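Local coordinates for protein fructose-bisphosphate aldolase class I (Thermoproteus tenax, PDB 1W8S) that belongs to the TIM-barrel aldolases of the DeoC/LacD family and binds 1,6-di-O-phosphono-beta-D-fructofuranose in a pocket formed by 16 of its residues, at residues Lys78-Thr83 with Gly110-Pro115; Glu89-Ala94 with Ser117-Lys122; Glu144-Gly149 with Ala175-Tyr180. The protein carries 2 engineered substitutions. One frame throughout, in Å; residues are numbered along the deposited sequence.

Contact 1 of 3, residues Lys78-Thr83 with Gly110-Pro115; sequences KLNGKT and GYTIYP
Lys78 and Gly110 form a parallel beta bridge with their CA atoms 4.4 Å apart, in segments that run 33° apart end to end. Leu79 N donates an almost straight bond (174°) to Gly110 O at 2.8 Å. Past the bridge the side chain of Asn80 takes over the pairing. Its OD1 accepts from Thr112 N at 2.9 Å, on an in-plane lone pair, while Asn80 ND2 donates to Thr112 O at 2.8 Å, so one amide grips both backbone groups of a single strand residue. The same amide lies flat on the Tyr111 ring, its plane 12° from that of the ring and ND2 3.2 Å above the ring centre. Asn80 ND2 also donates to Ser92 O, and the Tyr111 hydroxyl at the far end of the ring bonds to Glu126 on helix 120-137. Strands 75-81 and 108-113 are neighbouring staves of the TIM barrel. Lys78 crosses Thr112 obliquely, with CE 3.0 Å from Thr112 OG1, which is bonded to the engineered Glu144. Lys78 NZ reaches Asn80 O at 3.1 Å from above the carbonyl plane, and has weak, long ion pairs with Asp24 and Glu28. Farther on, Lys82 CD rests 3.5 Å from Tyr114 OH, which is bonded to a water that Lys78 NZ also reaches weakly.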
loop_
_atom_site.group_PDB
_atom_site.type_symbol
_atom_site.label_atom_id
_atom_site.label_comp_id
_atom_site.label_asym_id
_atom_site.label_seq_id
_atom_site.Cartn_x
_atom_site.Cartn_y
_atom_site.Cartn_z
ATOM N N LYS E 78 13.378 20.455 2.803
ATOM C CA LYS E 78 11.988 20.168 2.513
ATOM C C LYS E 78 11.898 18.753 1.953
ATOM O O LYS E 78 12.404 18.493 0.858
ATOM C CB LYS E 78 11.502 21.155 1.446
ATOM C CG LYS E 78 10.062 20.968 0.987
ATOM C CD LYS E 78 9.153 20.890 2.138
ATOM C CE LYS E 78 7.672 20.956 1.725
ATOM N NZ LYS E 78 7.385 20.389 0.429
ATOM N N LEU E 79 11.331 17.837 2.729
ATOM C CA LEU E 79 11.443 16.399 2.437
ATOM C C LEU E 79 10.464 15.904 1.386
ATOM O O LEU E 79 10.786 14.973 0.660
ATOM C CB LEU E 79 11.271 15.525 3.693
ATOM C CG LEU E 79 12.284 15.773 4.802
ATOM C CD1 LEU E 79 11.742 15.169 6.079
ATOM C CD2 LEU E 79 13.601 15.159 4.452
ATOM N N ASN E 80 9.268 16.480 1.330
ATOM C CA ASN E 80 8.269 16.012 0.390
ATOM C C ASN E 80 8.132 17.013 -0.736
ATOM O O ASN E 80 8.890 17.961 -0.807
ATOM C CB ASN E 80 6.920 15.591 1.022
ATOM C CG ASN E 80 6.254 16.650 1.901
ATOM O OD1 ASN E 80 6.843 17.675 2.241
ATOM N ND2 ASN E 80 5.026 16.350 2.329
ATOM N N GLY E 81 7.203 16.794 -1.638
ATOM C CA GLY E 81 6.985 17.742 -2.717
ATOM C C GLY E 81 6.054 17.173 -3.742
ATOM O O GLY E 81 6.015 15.951 -3.974
ATOM N N LYS E 82 5.210 18.051 -4.282
ATOM C CA LYS E 82 4.262 17.725 -5.337
ATOM C C LYS E 82 4.263 18.867 -6.348
ATOM O O LYS E 82 4.825 19.915 -6.086
ATOM C CB LYS E 82 2.848 17.519 -4.786
ATOM C CG LYS E 82 2.176 18.781 -4.191
ATOM C CD LYS E 82 0.662 18.656 -4.069
ATOM C CE LYS E 82 -0.080 19.007 -5.329
ATOM N NZ LYS E 82 -0.064 20.493 -5.682
ATOM N N THR E 83 3.581 18.667 -7.472
ATOM C CA THR E 83 3.491 19.664 -8.532
ATOM C C THR E 83 2.096 20.201 -8.635
ATOM O O THR E 83 1.132 19.571 -8.179
ATOM C CB THR E 83 3.872 19.052 -9.908
ATOM O OG1 THR E 83 2.847 18.160 -10.336
ATOM C CG2 THR E 83 5.107 18.201 -9.803
ATOM N N GLY E 110 11.666 19.892 6.841
ATOM C CA GLY E 110 10.314 20.360 6.592
ATOM C C GLY E 110 9.470 19.321 5.912
ATOM O O GLY E 110 9.933 18.525 5.104
ATOM N N TYR E 111 8.191 19.328 6.229
ATOM C CA TYR E 111 7.236 18.385 5.659
ATOM C C TYR E 111 5.852 19.035 5.536
ATOM O O TYR E 111 5.307 19.551 6.519
ATOM C CB TYR E 111 7.143 17.093 6.486
ATOM C CG TYR E 111 6.380 15.968 5.818
ATOM C CD1 TYR E 111 7.015 15.101 4.954
ATOM C CD2 TYR E 111 5.002 15.746 6.077
ATOM C CE1 TYR E 111 6.324 14.034 4.359
ATOM C CE2 TYR E 111 4.316 14.726 5.480
ATOM C CZ TYR E 111 4.964 13.876 4.603
ATOM O OH TYR E 111 4.259 12.850 4.038
ATOM N N THR E 112 5.322 19.029 4.325
ATOM C CA THR E 112 3.977 19.561 4.062
ATOM C C THR E 112 2.878 18.567 4.345
ATOM O O THR E 112 2.966 17.382 3.959
ATOM C CB THR E 112 3.892 20.055 2.611
ATOM O OG1 THR E 112 4.803 21.143 2.448
ATOM C CG2 THR E 112 2.536 20.671 2.333
ATOM N N ILE E 113 1.829 19.036 5.033
ATOM C CA ILE E 113 0.623 18.246 5.178
ATOM C C ILE E 113 -0.552 19.043 4.631
ATOM O O ILE E 113 -0.536 20.280 4.675
ATOM C CB ILE E 113 0.367 17.816 6.619
ATOM C CG1 ILE E 113 0.243 19.041 7.563
ATOM C CG2 ILE E 113 1.445 16.868 7.104
ATOM C CD1 ILE E 113 -0.234 18.707 8.950
ATOM N N TYR E 114 -1.541 18.320 4.092
ATOM C CA TYR E 114 -2.793 18.911 3.586
ATOM C C TYR E 114 -3.994 18.308 4.333
ATOM O O TYR E 114 -4.697 17.429 3.820
ATOM C CB TYR E 114 -2.972 18.688 2.084
ATOM C CG TYR E 114 -1.824 19.166 1.240
ATOM C CD1 TYR E 114 -1.467 20.487 1.199
ATOM C CD2 TYR E 114 -1.085 18.267 0.456
ATOM C CE1 TYR E 114 -0.387 20.919 0.403
ATOM C CE2 TYR E 114 0.002 18.700 -0.326
ATOM C CZ TYR E 114 0.332 20.013 -0.345
ATOM O OH TYR E 114 1.374 20.434 -1.135
ATOM N N PRO E 115 -4.223 18.769 5.549
ATOM C CA PRO E 115 -5.415 18.364 6.297
ATOM C C PRO E 115 -6.667 18.564 5.485
ATOM O O PRO E 115 -6.793 19.553 4.744
ATOM C CB PRO E 115 -5.382 19.264 7.521
ATOM C CG PRO E 115 -3.977 19.615 7.698
ATOM C CD PRO E 115 -3.388 19.675 6.319
HETATM O O HOH W 1 4.215 19.597 -0.797
#

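Contact 2 of 3, residues Glu89-Ala94 with Ser117-Lys122; sequences EPVSVA and SGFEWK
Phe119 turns the edge of its ring to the backbone of Glu89: CD1 lies 3.4 Å from Glu89 O, which sits in the ring plane and also accepts a hydrogen bond from the Tyr86 hydroxyl. Val91 comes to the same ring obliquely, its CB against CD1 and its CG2 3.7 Å from Phe119 CB. The indole of Trp121 carries Lys122 CB over one face, offset toward the rim. Both aromatics also work between chains, since Phe119 makes an edge-to-face contact with Trp121 of the second subunit and Trp121 makes the equivalent one with Phe119 of the third.

At the start of helix 120-137 the polar groups are tightly knit. Ser117 OG, anti to the backbone N (chi1 175°), donates to Pro90 O at 2.6 Å and accepts from Phe119 N at 3.0 Å. One hydroxyl thus ties the turn to the 89-94 loop and shapes it as well. The second of these bonds makes an ST turn, set within a type I beta turn from Ser117 to Glu120 that leads into the helix with Phe119 at the N-cap position. In the TIM barrel this is the entry to the helix that follows strand 108-113. Alongside, Glu89 bends at chi2, which turns CD toward Gly118; OE1 then accepts from Gly118 N at 2.7 Å in a bond of 170°. The amide meets this oxygen on its anti side, 20° out of the carboxylate plane. The helix start so close by would be expected to favour the negative charge. One turn along from Phe119, Lys122 lays CD 4.0 Å from Val91 CG2, and its NZ forms a salt bridge with Glu125 of the second subunit.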
loop_
_atom_site.group_PDB
_atom_site.type_symbol
_atom_site.label_atom_id
_atom_site.label_comp_id
_atom_site.label_asym_id
_atom_site.label_seq_id
_atom_site.Cartn_x
_atom_site.Cartn_y
_atom_site.Cartn_z
ATOM N N GLU E 89 -6.615 14.335 -5.277
ATOM C CA GLU E 89 -6.750 14.813 -3.900
ATOM C C GLU E 89 -5.315 15.135 -3.471
ATOM O O GLU E 89 -4.391 14.362 -3.751
ATOM C CB GLU E 89 -7.478 13.786 -2.996
ATOM C CG GLU E 89 -9.034 13.978 -2.874
ATOM C CD GLU E 89 -9.526 15.331 -2.322
ATOM O OE1 GLU E 89 -9.232 15.679 -1.188
ATOM O OE2 GLU E 89 -10.298 16.084 -2.996
ATOM N N PRO E 90 -5.098 16.304 -2.861
ATOM C CA PRO E 90 -3.739 16.793 -2.604
ATOM C C PRO E 90 -2.919 15.837 -1.790
ATOM O O PRO E 90 -3.353 15.409 -0.743
ATOM C CB PRO E 90 -3.961 18.089 -1.810
ATOM C CG PRO E 90 -5.319 18.508 -2.162
ATOM C CD PRO E 90 -6.095 17.288 -2.424
ATOM N N VAL E 91 -1.723 15.544 -2.271
ATOM C CA VAL E 91 -0.841 14.631 -1.581
ATOM C C VAL E 91 0.590 14.971 -1.945
ATOM O O VAL E 91 0.886 15.308 -3.081
ATOM C CB VAL E 91 -1.206 13.175 -1.917
ATOM C CG1 VAL E 91 -0.851 12.849 -3.331
ATOM C CG2 VAL E 91 -0.547 12.203 -0.939
ATOM N N SER E 92 1.465 14.916 -0.962
ATOM C CA SER E 92 2.886 15.233 -1.151
ATOM C C SER E 92 3.688 14.199 -0.338
ATOM O O SER E 92 3.543 14.157 0.881
ATOM C CB SER E 92 3.171 16.633 -0.645
ATOM O OG SER E 92 4.517 17.044 -0.940
ATOM N N VAL E 93 4.445 13.330 -1.016
ATOM C CA VAL E 93 5.192 12.277 -0.325
ATOM C C VAL E 93 6.686 12.591 -0.265
ATOM O O VAL E 93 7.218 13.338 -1.078
ATOM C CB VAL E 93 5.002 10.898 -0.977
ATOM C CG1 VAL E 93 3.570 10.493 -0.990
ATOM C CG2 VAL E 93 5.552 10.880 -2.349
ATOM N N ALA E 94 7.356 11.989 0.706
ATOM C CA ALA E 94 8.766 12.223 0.906
ATOM C C ALA E 94 9.562 11.718 -0.261
ATOM O O ALA E 94 9.326 10.615 -0.756
ATOM C CB ALA E 94 9.243 11.533 2.199
ATOM N N SER E 117 -7.506 16.627 2.969
ATOM C CA SER E 117 -7.349 15.906 1.714
ATOM C C SER E 117 -7.877 14.478 1.853
ATOM O O SER E 117 -7.794 13.881 2.928
ATOM C CB SER E 117 -5.892 15.864 1.277
ATOM O OG SER E 117 -5.760 15.068 0.131
ATOM N N GLY E 118 -8.423 13.934 0.770
ATOM C CA GLY E 118 -8.720 12.507 0.672
ATOM C C GLY E 118 -7.511 11.656 1.041
ATOM O O GLY E 118 -7.652 10.493 1.469
ATOM N N PHE E 119 -6.316 12.209 0.864
ATOM C CA PHE E 119 -5.070 11.520 1.219
ATOM C C PHE E 119 -4.469 12.012 2.535
ATOM O O PHE E 119 -3.269 11.800 2.782
ATOM C CB PHE E 119 -4.044 11.741 0.122
ATOM C CG PHE E 119 -4.161 10.789 -1.041
ATOM C CD1 PHE E 119 -4.348 11.280 -2.329
ATOM C CD2 PHE E 119 -3.999 9.400 -0.865
ATOM C CE1 PHE E 119 -4.397 10.408 -3.437
ATOM C CE2 PHE E 119 -4.037 8.516 -1.961
ATOM C CZ PHE E 119 -4.234 9.021 -3.257
ATOM N N GLU E 120 -5.275 12.664 3.377
ATOM C CA GLU E 120 -4.840 13.156 4.677
ATOM C C GLU E 120 -4.024 12.068 5.391
ATOM O O GLU E 120 -2.905 12.328 5.855
ATOM C CB GLU E 120 -6.083 13.517 5.534
ATOM C CG GLU E 120 -5.841 13.777 6.966
ATOM C CD GLU E 120 -7.110 14.318 7.649
ATOM O OE1 GLU E 120 -7.444 15.502 7.416
ATOM O OE2 GLU E 120 -7.759 13.521 8.373
ATOM N N TRP E 121 -4.602 10.885 5.427
ATOM C CA TRP E 121 -4.065 9.672 6.081
ATOM C C TRP E 121 -2.667 9.291 5.584
ATOM O O TRP E 121 -1.805 8.856 6.381
ATOM C CB TRP E 121 -5.045 8.521 5.927
ATOM C CG TRP E 121 -5.306 8.045 4.512
ATOM C CD1 TRP E 121 -6.326 8.428 3.681
ATOM C CD2 TRP E 121 -4.515 7.121 3.751
ATOM N NE1 TRP E 121 -6.232 7.779 2.473
ATOM C CE2 TRP E 121 -5.123 6.990 2.475
ATOM C CE3 TRP E 121 -3.369 6.377 4.018
ATOM C CZ2 TRP E 121 -4.610 6.160 1.478
ATOM C CZ3 TRP E 121 -2.861 5.553 3.026
ATOM C CH2 TRP E 121 -3.477 5.457 1.774
ATOM N N LYS E 122 -2.427 9.462 4.287
ATOM C CA LYS E 122 -1.135 9.092 3.713
ATOM C C LYS E 122 0.002 9.978 4.239
ATOM O O LYS E 122 1.070 9.480 4.602
ATOM C CB LYS E 122 -1.206 9.069 2.169
ATOM C CG LYS E 122 0.135 8.653 1.456
ATOM C CD LYS E 122 -0.075 8.290 -0.053
ATOM C CE LYS E 122 0.381 6.823 -0.347
ATOM N NZ LYS E 122 1.839 6.630 -0.012
#

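Contact 3 of 3, residues Glu144-Gly149 with Ala175-Tyr180; sequences ESFPRG and AMKIKY. Engineered in segment 144-149: Glu144 (natural residue Trp), Phe146 (natural residue Tyr). With FBP (1,6-di-O-phosphono-beta-D-fructofuranose), chain O.
Glu144, an engineered residue, and Lys177 point from a parallel bridge to the same face of the sheet, with CA atoms 4.6 Å apart. Ser145 N bonds to Lys177 O at 3.0 Å, nearly along the C=O axis. Lys177 runs extended from CA to CD and then bends at chi3 (66°), which swings CE beside the carboxylate of Glu144. From there NZ makes a salt bridge, whose hydrogen bond is weak, to Glu144 OE1 at 3.3 Å, a bond to FBP O2 at 2.6 Å, and another to a water shared with the ligand and, weakly, with Glu144 OE2. Glu144 OE2 also bonds to Thr112 OG1. These strands belong to the beta-alpha-beta unit 141-145, 158-171, 175-179 of the TIM barrel, and their ends line the ligand pocket. Phe146, also engineered, has CG anti to its carbonyl carbon (chi1 -63°), and its ring wedges between Lys177 and Lys179. Lys179 crosses it at about a right angle, CG 3.7 Å from Phe146 CE1, and stays extended beyond CG until NZ meets FBP O6P at 2.8 Å. Arg148 bends at chi3 and brings NH2 to the same phosphate oxygen in a weak bond. The two cations are therefore close, Arg148 NH2 lying 3.3 Å from Lys179 NZ, a repulsion probably relieved by the phosphate and by Glu155, which forms salt bridges with both residues.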
loop_
_atom_site.group_PDB
_atom_site.type_symbol
_atom_site.label_atom_id
_atom_site.label_comp_id
_atom_site.label_asym_id
_atom_site.label_seq_id
_atom_site.Cartn_x
_atom_site.Cartn_y
_atom_site.Cartn_z
ATOM N N GLU E 144 4.641 22.171 7.646
ATOM C CA GLU E 144 4.008 23.155 6.770
ATOM C C GLU E 144 2.572 22.674 6.618
ATOM O O GLU E 144 2.315 21.687 5.956
ATOM C CB GLU E 144 4.807 23.210 5.448
ATOM C CG GLU E 144 6.315 23.066 5.739
ATOM C CD GLU E 144 7.250 22.972 4.529
ATOM O OE1 GLU E 144 8.287 23.722 4.479
ATOM O OE2 GLU E 144 6.995 22.081 3.668
ATOM N N SER E 145 1.654 23.330 7.324
ATOM C CA SER E 145 0.289 22.842 7.484
ATOM C C SER E 145 -0.654 23.696 6.665
ATOM O O SER E 145 -0.947 24.864 7.044
ATOM C CB SER E 145 -0.097 22.916 8.957
ATOM O OG SER E 145 -1.326 22.233 9.215
ATOM N N PHE E 146 -1.128 23.115 5.567
ATOM C CA PHE E 146 -1.934 23.810 4.547
ATOM C C PHE E 146 -3.154 22.991 4.224
ATOM O O PHE E 146 -3.151 22.218 3.252
ATOM C CB PHE E 146 -1.148 23.991 3.250
ATOM C CG PHE E 146 0.076 24.851 3.369
ATOM C CD1 PHE E 146 0.036 26.087 3.997
ATOM C CD2 PHE E 146 1.287 24.418 2.835
ATOM C CE1 PHE E 146 1.162 26.888 4.085
ATOM C CE2 PHE E 146 2.421 25.196 2.927
ATOM C CZ PHE E 146 2.359 26.457 3.561
ATOM N N PRO E 147 -4.210 23.132 5.021
ATOM C CA PRO E 147 -5.472 22.447 4.724
ATOM C C PRO E 147 -5.934 22.716 3.329
ATOM O O PRO E 147 -5.907 23.848 2.857
ATOM C CB PRO E 147 -6.451 23.029 5.773
ATOM C CG PRO E 147 -5.568 23.414 6.922
ATOM C CD PRO E 147 -4.283 23.863 6.299
ATOM N N ARG E 148 -6.337 21.653 2.647
ATOM C CA ARG E 148 -6.652 21.707 1.240
ATOM C C ARG E 148 -7.308 20.403 0.885
ATOM O O ARG E 148 -6.806 19.349 1.267
ATOM C CB ARG E 148 -5.370 21.844 0.414
ATOM C CG ARG E 148 -5.571 22.167 -1.026
ATOM C CD ARG E 148 -4.280 22.506 -1.727
ATOM N NE ARG E 148 -3.722 23.753 -1.198
ATOM C CZ ARG E 148 -2.449 24.119 -1.312
ATOM N NH1 ARG E 148 -1.568 23.322 -1.896
ATOM N NH2 ARG E 148 -2.042 25.281 -0.793
ATOM N N GLY E 149 -8.369 20.479 0.083
ATOM C CA GLY E 149 -9.185 19.320 -0.276
ATOM C C GLY E 149 -10.263 19.150 0.766
ATOM O O GLY E 149 -10.396 19.985 1.665
ATOM N N ALA E 175 8.422 23.455 14.894
ATOM C CA ALA E 175 8.022 24.767 14.398
ATOM C C ALA E 175 7.013 24.516 13.295
ATOM O O ALA E 175 6.916 23.388 12.757
ATOM C CB ALA E 175 9.239 25.515 13.838
ATOM N N MET E 176 6.308 25.554 12.871
ATOM C CA MET E 176 5.329 25.361 11.805
ATOM C C MET E 176 5.264 26.555 10.864
ATOM O O MET E 176 5.632 27.681 11.232
ATOM C CB MET E 176 3.936 25.073 12.387
ATOM C CG MET E 176 3.259 26.276 13.063
ATOM S SD MET E 176 1.627 25.861 13.773
ATOM C CE MET E 176 2.171 25.010 15.235
ATOM N N LYS E 177 4.751 26.291 9.670
ATOM C CA LYS E 177 4.502 27.286 8.655
ATOM C C LYS E 177 3.044 27.200 8.281
ATOM O O LYS E 177 2.542 26.118 8.002
ATOM C CB LYS E 177 5.372 27.015 7.438
ATOM C CG LYS E 177 5.048 27.859 6.229
ATOM C CD LYS E 177 6.207 27.860 5.177
ATOM C CE LYS E 177 6.450 26.494 4.537
ATOM N NZ LYS E 177 7.132 26.552 3.204
ATOM N N ILE E 178 2.338 28.320 8.337
ATOM C CA ILE E 178 0.915 28.376 8.005
ATOM C C ILE E 178 0.620 29.663 7.233
ATOM O O ILE E 178 1.428 30.587 7.244
ATOM C CB ILE E 178 0.020 28.306 9.270
ATOM C CG1 ILE E 178 0.232 29.535 10.161
ATOM C CG2 ILE E 178 0.255 27.002 10.036
ATOM C CD1 ILE E 178 -0.629 29.551 11.374
ATOM N N LYS E 179 -0.541 29.713 6.588
ATOM C CA LYS E 179 -0.974 30.879 5.814
ATOM C C LYS E 179 -1.517 31.974 6.724
ATOM O O LYS E 179 -2.102 31.714 7.766
ATOM C CB LYS E 179 -2.060 30.460 4.785
ATOM C CG LYS E 179 -1.483 29.503 3.698
ATOM C CD LYS E 179 -2.391 29.315 2.471
ATOM C CE LYS E 179 -1.574 28.704 1.321
ATOM N NZ LYS E 179 -2.339 28.466 0.044
ATOM N N TYR E 180 -1.334 33.212 6.298
ATOM C CA TYR E 180 -1.858 34.364 6.994
ATOM C C TYR E 180 -3.359 34.509 6.729
ATOM O O TYR E 180 -3.822 34.284 5.603
ATOM C CB TYR E 180 -1.105 35.618 6.498
ATOM C CG TYR E 180 -1.391 36.878 7.269
ATOM C CD1 TYR E 180 -1.432 36.880 8.660
ATOM C CD2 TYR E 180 -1.586 38.090 6.611
ATOM C CE1 TYR E 180 -1.695 38.030 9.377
ATOM C CE2 TYR E 180 -1.853 39.263 7.335
ATOM C CZ TYR E 180 -1.906 39.218 8.720
ATOM O OH TYR E 180 -2.167 40.365 9.455
HETATM P P1 FBP O . 6.059 31.905 -0.778
HETATM O O1P FBP O . 6.519 32.134 -2.164
HETATM O O2P FBP O . 6.389 33.048 0.229
HETATM O O3P FBP O . 4.553 31.643 -0.666
HETATM O O1 FBP O . 6.834 30.612 -0.261
HETATM C C1 FBP O . 6.537 30.037 0.993
HETATM C C2 FBP O . 5.859 28.677 0.774
HETATM O O2 FBP O . 5.476 28.107 2.045
HETATM C C3 FBP O . 6.721 27.665 0.008
HETATM O O3 FBP O . 7.720 27.022 0.782
HETATM C C4 FBP O . 5.645 26.709 -0.507
HETATM O O4 FBP O . 6.009 25.947 -1.645
HETATM C C5 FBP O . 4.531 27.680 -0.871
HETATM O O5 FBP O . 4.657 28.808 0.012
HETATM C C6 FBP O . 3.169 27.009 -0.730
HETATM O O6 FBP O . 2.157 27.969 -0.978
HETATM P P2 FBP O . 1.033 27.723 -2.117
HETATM O O4P FBP O . 0.752 29.071 -2.737
HETATM O O5P FBP O . 1.523 26.661 -3.102
HETATM O O6P FBP O . -0.306 27.325 -1.471
HETATM O O HOH W 2 6.730 24.190 1.561
HETATM O O HOH W 3 -2.242 27.367 6.790
#

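In the fold
Contacts 1 and 3 are neighbouring parts of one barrel sheet, joined where strand 108-113 pairs with strand 141-145. Their centres lie about 10 Å apart. Contact 2 sits farther from the chain centre, with its own centre about 9 Å from that of contact 1 and 14 Å from that of contact 3. Along the chain the segments of contacts 1 and 2 alternate, as strand 75-81 leads to 89-94 and strand 108-113 to helix 120-137, whereas contact 3 follows both. Contacts 1 and 2 both touch the second subunit, while contact 3, across the adjoining strands, holds the ligand and meets another subunit only through Pro147.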